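PDB 5DLL: aminopeptidase N from Francisella tularensis subsp. tularensis, which is a zinc metallopeptidase of the M1 family that releases N-terminal amino acids, preferably alanine, from peptides and probably acts in the breakdown of intracellular peptides. Local coordinates for residues L168-K173 with L198-A203; A366-P371 with T389-N394. One frame throughout, in Å; residues are numbered along the deposited sequence.

Contact 1. Residues L168-K173 with L198-A203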
ATOM      1  N   LEU A 168     -25.816  12.328   1.631  1.00 43.35           N
ATOM      2  CA  LEU A 168     -24.940  12.295   0.466  1.00 41.32           C
ATOM      3  C   LEU A 168     -25.015  10.976  -0.291  1.00 39.49           C
ATOM      4  O   LEU A 168     -25.344   9.937   0.277  1.00 35.66           O
ATOM      5  CB  LEU A 168     -23.491  12.522   0.896  1.00 42.96           C
ATOM      6  CG  LEU A 168     -23.220  13.645   1.898  1.00 46.17           C
ATOM      7  CD1 LEU A 168     -21.727  13.719   2.177  1.00 48.87           C
ATOM      8  CD2 LEU A 168     -23.748  14.981   1.395  1.00 45.98           C
ATOM      9  N   SER A 169     -24.698  11.045  -1.582  1.00 38.29           N
ATOM     10  CA  SER A 169     -24.512   9.869  -2.424  1.00 36.23           C
ATOM     11  C   SER A 169     -23.693  10.276  -3.645  1.00 35.73           C
ATOM     12  O   SER A 169     -23.161  11.381  -3.686  1.00 39.03           O
ATOM     13  CB  SER A 169     -25.856   9.261  -2.839  1.00 37.47           C
ATOM     14  OG  SER A 169     -25.658   8.012  -3.486  1.00 36.46           O
ATOM     15  N   ASN A 170     -23.602   9.398  -4.641  1.00 38.98           N
ATOM     16  CA  ASN A 170     -22.705   9.622  -5.784  1.00 41.11           C
ATOM     17  C   ASN A 170     -23.221  10.669  -6.775  1.00 41.29           C
ATOM     18  O   ASN A 170     -24.412  10.692  -7.105  1.00 49.55           O
ATOM     19  CB  ASN A 170     -22.442   8.316  -6.546  1.00 37.44           C
ATOM     20  CG  ASN A 170     -22.210   7.144  -5.630  1.00 34.10           C
ATOM     21  OD1 ASN A 170     -23.156   6.481  -5.216  1.00 38.59           O
ATOM     22  ND2 ASN A 170     -20.956   6.876  -5.314  1.00 37.16           N
ATOM     23  N   GLY A 171     -22.304  11.510  -7.254  1.00 39.76           N
ATOM     24  CA  GLY A 171     -22.593  12.491  -8.296  1.00 37.89           C
ATOM     25  C   GLY A 171     -22.950  13.865  -7.762  1.00 37.28           C
ATOM     26  O   GLY A 171     -22.440  14.301  -6.726  1.00 32.88           O
ATOM     27  N   ASP A 172     -23.833  14.550  -8.481  1.00 39.47           N
ATOM     28  CA  ASP A 172     -24.200  15.927  -8.161  1.00 44.54           C
ATOM     29  C   ASP A 172     -25.624  15.985  -7.615  1.00 41.55           C
ATOM     30  O   ASP A 172     -26.508  15.271  -8.088  1.00 40.22           O
ATOM     31  CB  ASP A 172     -24.093  16.814  -9.411  1.00 49.48           C
ATOM     32  CG  ASP A 172     -22.750  16.682 -10.122  1.00 51.46           C
ATOM     33  OD1 ASP A 172     -21.703  16.867  -9.466  1.00 55.30           O
ATOM     34  OD2 ASP A 172     -22.738  16.406 -11.345  1.00 51.74           O
ATOM     35  N   LYS A 173     -25.836  16.850  -6.629  1.00 40.08           N
ATOM     36  CA  LYS A 173     -27.154  17.071  -6.053  1.00 42.70           C
ATOM     37  C   LYS A 173     -28.017  17.904  -7.006  1.00 42.48           C
ATOM     38  O   LYS A 173     -27.893  19.127  -7.052  1.00 51.88           O
ATOM     39  CB  LYS A 173     -27.009  17.775  -4.704  1.00 44.12           C
ATOM     40  CG  LYS A 173     -28.306  17.963  -3.934  1.00 49.43           C
ATOM     41  CD  LYS A 173     -28.179  19.079  -2.910  1.00 54.55           C
ATOM     42  CE  LYS A 173     -27.260  18.700  -1.760  1.00 53.69           C
ATOM     43  NZ  LYS A 173     -26.648  19.912  -1.151  1.00 64.71           N
ATOM     44  N   LEU A 198     -19.085   0.484  -6.276  1.00 34.70           N
ATOM     45  CA  LEU A 198     -18.715   1.890  -6.100  1.00 34.64           C
ATOM     46  C   LEU A 198     -19.872   2.765  -5.643  1.00 33.99           C
ATOM     47  O   LEU A 198     -19.724   3.987  -5.544  1.00 38.94           O
ATOM     48  CB  LEU A 198     -18.182   2.457  -7.411  1.00 32.70           C
ATOM     49  CG  LEU A 198     -16.954   1.740  -7.941  1.00 32.85           C
ATOM     50  CD1 LEU A 198     -16.731   2.163  -9.375  1.00 35.46           C
ATOM     51  CD2 LEU A 198     -15.741   2.031  -7.070  1.00 32.86           C
ATOM     52  N   PHE A 199     -21.024   2.161  -5.378  1.00 34.19           N
ATOM     53  CA  PHE A 199     -22.144   2.911  -4.842  1.00 34.80           C
ATOM     54  C   PHE A 199     -21.861   3.237  -3.377  1.00 36.19           C
ATOM     55  O   PHE A 199     -21.332   2.396  -2.638  1.00 41.18           O
ATOM     56  CB  PHE A 199     -23.463   2.137  -4.968  1.00 33.76           C
ATOM     57  CG  PHE A 199     -24.578   2.744  -4.176  1.00 33.54           C
ATOM     58  CD1 PHE A 199     -24.768   2.394  -2.844  1.00 34.41           C
ATOM     59  CD2 PHE A 199     -25.399   3.704  -4.735  1.00 32.93           C
ATOM     60  CE1 PHE A 199     -25.769   2.979  -2.092  1.00 33.92           C
ATOM     61  CE2 PHE A 199     -26.407   4.291  -3.988  1.00 33.96           C
ATOM     62  CZ  PHE A 199     -26.592   3.929  -2.667  1.00 33.86           C
ATOM     63  N   ALA A 200     -22.213   4.455  -2.966  1.00 33.65           N
ATOM     64  CA  ALA A 200     -22.119   4.852  -1.561  1.00 33.43           C
ATOM     65  C   ALA A 200     -23.243   5.792  -1.138  1.00 36.56           C
ATOM     66  O   ALA A 200     -23.774   6.568  -1.947  1.00 34.49           O
ATOM     67  CB  ALA A 200     -20.768   5.489  -1.275  1.00 33.55           C
ATOM     68  N   LEU A 201     -23.590   5.704   0.143  1.00 38.44           N
ATOM     69  CA  LEU A 201     -24.553   6.598   0.774  1.00 40.05           C
ATOM     70  C   LEU A 201     -24.041   6.956   2.162  1.00 40.34           C
ATOM     71  O   LEU A 201     -23.507   6.102   2.866  1.00 50.34           O
ATOM     72  CB  LEU A 201     -25.921   5.919   0.877  1.00 43.09           C
ATOM     73  CG  LEU A 201     -27.028   6.687   1.625  1.00 46.99           C
ATOM     74  CD1 LEU A 201     -28.398   6.401   1.020  1.00 46.12           C
ATOM     75  CD2 LEU A 201     -27.032   6.393   3.124  1.00 47.78           C
ATOM     76  N   VAL A 202     -24.197   8.220   2.546  1.00 40.45           N
ATOM     77  CA  VAL A 202     -23.874   8.673   3.901  1.00 37.97           C
ATOM     78  C   VAL A 202     -24.915   9.679   4.381  1.00 38.05           C
ATOM     79  O   VAL A 202     -25.293  10.589   3.642  1.00 40.40           O
ATOM     80  CB  VAL A 202     -22.487   9.340   3.967  1.00 39.08           C
ATOM     81  CG1 VAL A 202     -22.235   9.914   5.359  1.00 43.21           C
ATOM     82  CG2 VAL A 202     -21.393   8.358   3.568  1.00 36.35           C
ATOM     83  N   ALA A 203     -25.363   9.514   5.621  1.00 41.18           N
ATOM     84  CA  ALA A 203     -26.303  10.447   6.241  1.00 43.29           C
ATOM     85  C   ALA A 203     -25.959  10.646   7.713  1.00 40.29           C
ATOM     86  O   ALA A 203     -25.844   9.675   8.463  1.00 36.93           O
ATOM     87  CB  ALA A 203     -27.728   9.940   6.094  1.00 49.19           C
TER

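Contact 2. Residues A366-P371 with T389-N394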
ATOM      1  N   ALA A 366       8.878 -13.071  -0.816  1.00 54.69           N
ATOM      2  CA  ALA A 366       8.580 -14.026   0.260  1.00 56.37           C
ATOM      3  C   ALA A 366       7.272 -14.781   0.021  1.00 63.49           C
ATOM      4  O   ALA A 366       7.163 -15.963   0.361  1.00 65.16           O
ATOM      5  CB  ALA A 366       8.539 -13.319   1.609  1.00 52.96           C
ATOM      6  N   GLU A 367       6.286 -14.092  -0.554  1.00 64.22           N
ATOM      7  CA  GLU A 367       5.007 -14.706  -0.915  1.00 55.02           C
ATOM      8  C   GLU A 367       5.147 -15.682  -2.088  1.00 55.62           C
ATOM      9  O   GLU A 367       4.516 -16.740  -2.090  1.00 71.39           O
ATOM     10  CB  GLU A 367       3.981 -13.623  -1.253  1.00 55.46           C
ATOM     11  CG  GLU A 367       2.569 -14.145  -1.484  1.00 60.47           C
ATOM     12  CD  GLU A 367       1.535 -13.034  -1.502  1.00 60.54           C
ATOM     13  OE1 GLU A 367       1.689 -12.081  -2.298  1.00 56.87           O
ATOM     14  OE2 GLU A 367       0.565 -13.119  -0.722  1.00 64.32           O
ATOM     15  N   ASP A 368       5.967 -15.328  -3.076  1.00 52.95           N
ATOM     16  CA  ASP A 368       6.207 -16.198  -4.232  1.00 56.65           C
ATOM     17  C   ASP A 368       7.100 -17.399  -3.888  1.00 66.22           C
ATOM     18  O   ASP A 368       7.141 -18.373  -4.644  1.00 79.30           O
ATOM     19  CB  ASP A 368       6.812 -15.408  -5.405  1.00 60.08           C
ATOM     20  CG  ASP A 368       5.754 -14.771  -6.313  1.00 64.61           C
ATOM     21  OD1 ASP A 368       4.545 -15.087  -6.191  1.00 75.33           O
ATOM     22  OD2 ASP A 368       6.150 -13.951  -7.169  1.00 56.03           O
ATOM     23  N   ALA A 369       7.815 -17.322  -2.764  1.00 69.82           N
ATOM     24  CA  ALA A 369       8.603 -18.451  -2.246  1.00 64.60           C
ATOM     25  C   ALA A 369       7.757 -19.404  -1.393  1.00 66.17           C
ATOM     26  O   ALA A 369       8.150 -20.550  -1.165  1.00 64.99           O
ATOM     27  CB  ALA A 369       9.778 -17.934  -1.429  1.00 61.63           C
ATOM     28  N   SER A 370       6.603 -18.921  -0.932  1.00 67.61           N
ATOM     29  CA  SER A 370       5.742 -19.662  -0.009  1.00 67.02           C
ATOM     30  C   SER A 370       4.791 -20.626  -0.738  1.00 69.50           C
ATOM     31  O   SER A 370       4.686 -20.594  -1.970  1.00 58.81           O
ATOM     32  CB  SER A 370       4.937 -18.675   0.860  1.00 64.83           C
ATOM     33  OG  SER A 370       3.856 -18.082   0.151  1.00 54.50           O
ATOM     34  N   PRO A 371       4.101 -21.500   0.028  1.00 71.14           N
ATOM     35  CA  PRO A 371       2.999 -22.307  -0.512  1.00 71.63           C
ATOM     36  C   PRO A 371       1.816 -21.473  -1.011  1.00 72.13           C
ATOM     37  O   PRO A 371       1.021 -21.963  -1.814  1.00 69.28           O
ATOM     38  CB  PRO A 371       2.562 -23.157   0.687  1.00 69.20           C
ATOM     39  CG  PRO A 371       3.757 -23.221   1.570  1.00 71.08           C
ATOM     40  CD  PRO A 371       4.445 -21.900   1.407  1.00 69.42           C
ATOM     41  N   THR A 389      -3.409  -9.233  -1.869  1.00 40.77           N
ATOM     42  CA  THR A 389      -2.031  -9.637  -1.590  1.00 41.16           C
ATOM     43  C   THR A 389      -1.049  -8.705  -2.278  1.00 41.76           C
ATOM     44  O   THR A 389      -1.396  -8.035  -3.254  1.00 46.73           O
ATOM     45  CB  THR A 389      -1.755 -11.057  -2.115  1.00 44.32           C
ATOM     46  OG1 THR A 389      -2.048 -11.118  -3.517  1.00 48.45           O
ATOM     47  CG2 THR A 389      -2.604 -12.077  -1.385  1.00 42.91           C
ATOM     48  N   VAL A 390       0.182  -8.675  -1.770  1.00 40.20           N
ATOM     49  CA  VAL A 390       1.252  -7.875  -2.376  1.00 37.81           C
ATOM     50  C   VAL A 390       1.579  -8.312  -3.809  1.00 38.20           C
ATOM     51  O   VAL A 390       1.921  -7.488  -4.652  1.00 39.11           O
ATOM     52  CB  VAL A 390       2.538  -7.855  -1.513  1.00 39.53           C
ATOM     53  CG1 VAL A 390       2.273  -7.146  -0.194  1.00 43.50           C
ATOM     54  CG2 VAL A 390       3.076  -9.257  -1.262  1.00 41.70           C
ATOM     55  N   THR A 391       1.461  -9.605  -4.090  1.00 42.28           N
ATOM     56  CA  THR A 391       1.572 -10.098  -5.459  1.00 41.35           C
ATOM     57  C   THR A 391       0.584  -9.386  -6.394  1.00 41.60           C
ATOM     58  O   THR A 391       0.981  -8.840  -7.417  1.00 49.45           O
ATOM     59  CB  THR A 391       1.328 -11.618  -5.519  1.00 41.71           C
ATOM     60  OG1 THR A 391       2.385 -12.299  -4.826  1.00 39.05           O
ATOM     61  CG2 THR A 391       1.258 -12.111  -6.967  1.00 39.14           C
ATOM     62  N   VAL A 392      -0.696  -9.386  -6.036  1.00 39.57           N
ATOM     63  CA  VAL A 392      -1.737  -8.831  -6.905  1.00 42.16           C
ATOM     64  C   VAL A 392      -1.636  -7.300  -7.026  1.00 47.01           C
ATOM     65  O   VAL A 392      -1.791  -6.752  -8.115  1.00 41.94           O
ATOM     66  CB  VAL A 392      -3.150  -9.235  -6.416  1.00 43.20           C
ATOM     67  CG1 VAL A 392      -4.242  -8.515  -7.201  1.00 47.96           C
ATOM     68  CG2 VAL A 392      -3.342 -10.741  -6.523  1.00 48.00           C
ATOM     69  N   TYR A 393      -1.367  -6.622  -5.912  1.00 47.85           N
ATOM     70  CA  TYR A 393      -1.344  -5.155  -5.883  1.00 48.54           C
ATOM     71  C   TYR A 393       0.012  -4.582  -6.293  1.00 47.23           C
ATOM     72  O   TYR A 393       0.107  -3.803  -7.248  1.00 43.18           O
ATOM     73  CB  TYR A 393      -1.700  -4.646  -4.480  1.00 53.59           C
ATOM     74  CG  TYR A 393      -3.181  -4.668  -4.171  1.00 63.64           C
ATOM     75  CD1 TYR A 393      -3.929  -5.841  -4.311  1.00 65.76           C
ATOM     76  CD2 TYR A 393      -3.838  -3.518  -3.730  1.00 60.48           C
ATOM     77  CE1 TYR A 393      -5.284  -5.864  -4.029  1.00 61.72           C
ATOM     78  CE2 TYR A 393      -5.194  -3.536  -3.441  1.00 66.28           C
ATOM     79  CZ  TYR A 393      -5.912  -4.710  -3.590  1.00 59.72           C
ATOM     80  OH  TYR A 393      -7.258  -4.734  -3.307  1.00 64.20           O
ATOM     81  N   ASN A 394       1.052  -4.977  -5.564  1.00 40.12           N
ATOM     82  CA  ASN A 394       2.369  -4.360  -5.693  1.00 42.17           C
ATOM     83  C   ASN A 394       3.189  -4.908  -6.862  1.00 41.79           C
ATOM     84  O   ASN A 394       3.827  -4.133  -7.574  1.00 50.51           O
ATOM     85  CB  ASN A 394       3.136  -4.464  -4.372  1.00 42.58           C
ATOM     86  CG  ASN A 394       2.352  -3.894  -3.198  1.00 39.32           C
ATOM     87  OD1 ASN A 394       1.741  -4.632  -2.431  1.00 44.98           O
ATOM     88  ND2 ASN A 394       2.348  -2.577  -3.069  1.00 38.34           N
TER

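Contact 1. Residues L168-K173 with L198-A203
Leu198 turns its carbonyl to the amide of Asn170. The bond from Asn170 ND2 to Leu198 O is weak and bent, 3.1 Å long with an angle of 123° at the hydrogen. The same ND2 also donates to Lys278 O. Phe199 packs its ring obliquely against polar atoms: Phe199 CD2 lies 3.6 Å from Asn170 OD1, and Phe199 CE2 lies near Ser169 OG. Phe137 meets this ring edge to face. Ala200 is gripped through its backbone. Ala200 N donates straight to Asn170 OD1 at 3.2 Å, in the plane of the amide and on a lone pair. Ala200 O receives Ser169 OG at 2.8 Å. The Ser169 hydroxyl reaches it because OG stands anti to the backbone N (chi1 -171°). Beyond this point the chains run antiparallel, strand 166-169 lying at the edge of a four-stranded sheet beside strand 201-204. Leu201 CA makes a CH...O contact of 3.5 Å with Leu168 O, and the backbone N of Leu201 donates to Thr130 OG1. Val202 forms a hydrogen-bonded pair with Leu168: Leu168 N to Val202 O is 2.7 Å, and Val202 N to Leu168 O is 3.1 Å. Both side chains of this pair touch Val265 of strand 261-267.

Contact 2. Residues A366-P371 with T389-N394
The first turn of helix 390-423 is bound here by a carboxylate from the last turn of helix 349-369, both in the M1 peptidase family region. Glu367 points at Thr391 and carries the contact. Its CG is anti to the backbone N (chi1 -173°) and the chain runs on extended, which carries the carboxylate across to the helix start. Glu367 OE1 accepts two bonds from one residue. Thr391 N donates to Glu367 OE1 at 3.1 Å, nearly along the C-O direction, with an angle of 152° at the hydrogen. Thr391 OG1 donates to Glu367 OE1 at 2.6 Å, from above the carboxylate plane. Both bonds hold the one oxygen, OE1. The negative Glu367 carboxylate at the start of helix 390-423 would be expected to interact favourably with that helix's dipole. Gln364 NE2 also bonds to Thr391 OG1. Methyl groups pack against the same carboxylate. Val390 CG2 is 3.3 Å from Glu367 OE1, and Thr389 CG2 is 3.4 Å from Glu367 OE2. The side chains of Glu367 and Thr389 cross at about a right angle. Thr389 is the N-cap: Thr389 OG1 accepts a weak bond of 3.3 Å from Val392 N and is also bonded to His374 NE2. Asp368 makes no bond across the contact; its OD2 accepts from Gln364 NE2. Ser370 OG turns back to Glu367 O at 2.7 Å. A threonine N-cap is typical of a helix start; here the first turn is also bound by Glu367 of helix 349-369.

Contact 1 and contact 2 are separate, with centres 35 Å apart and nearest atoms about 11 Å apart. They follow one another along the chain: contact 1 closes before contact 2 opens. Contact 1 joins a strand pair and the loop residues next to it, while contact 2 joins two helix ends within the M1 peptidase family region. Contact 1 comes closer to the zinc ion than contact 2, and neither supplies a ligand; those are His309, His313 and Glu332. From contact 1, the side chain of Leu198 is about 9 Å from the zinc ion and about 6 Å from the side chain of His313. From contact 2, the side chain of Thr389 is about 13 Å from the zinc ion and about 10 Å from that of Glu332.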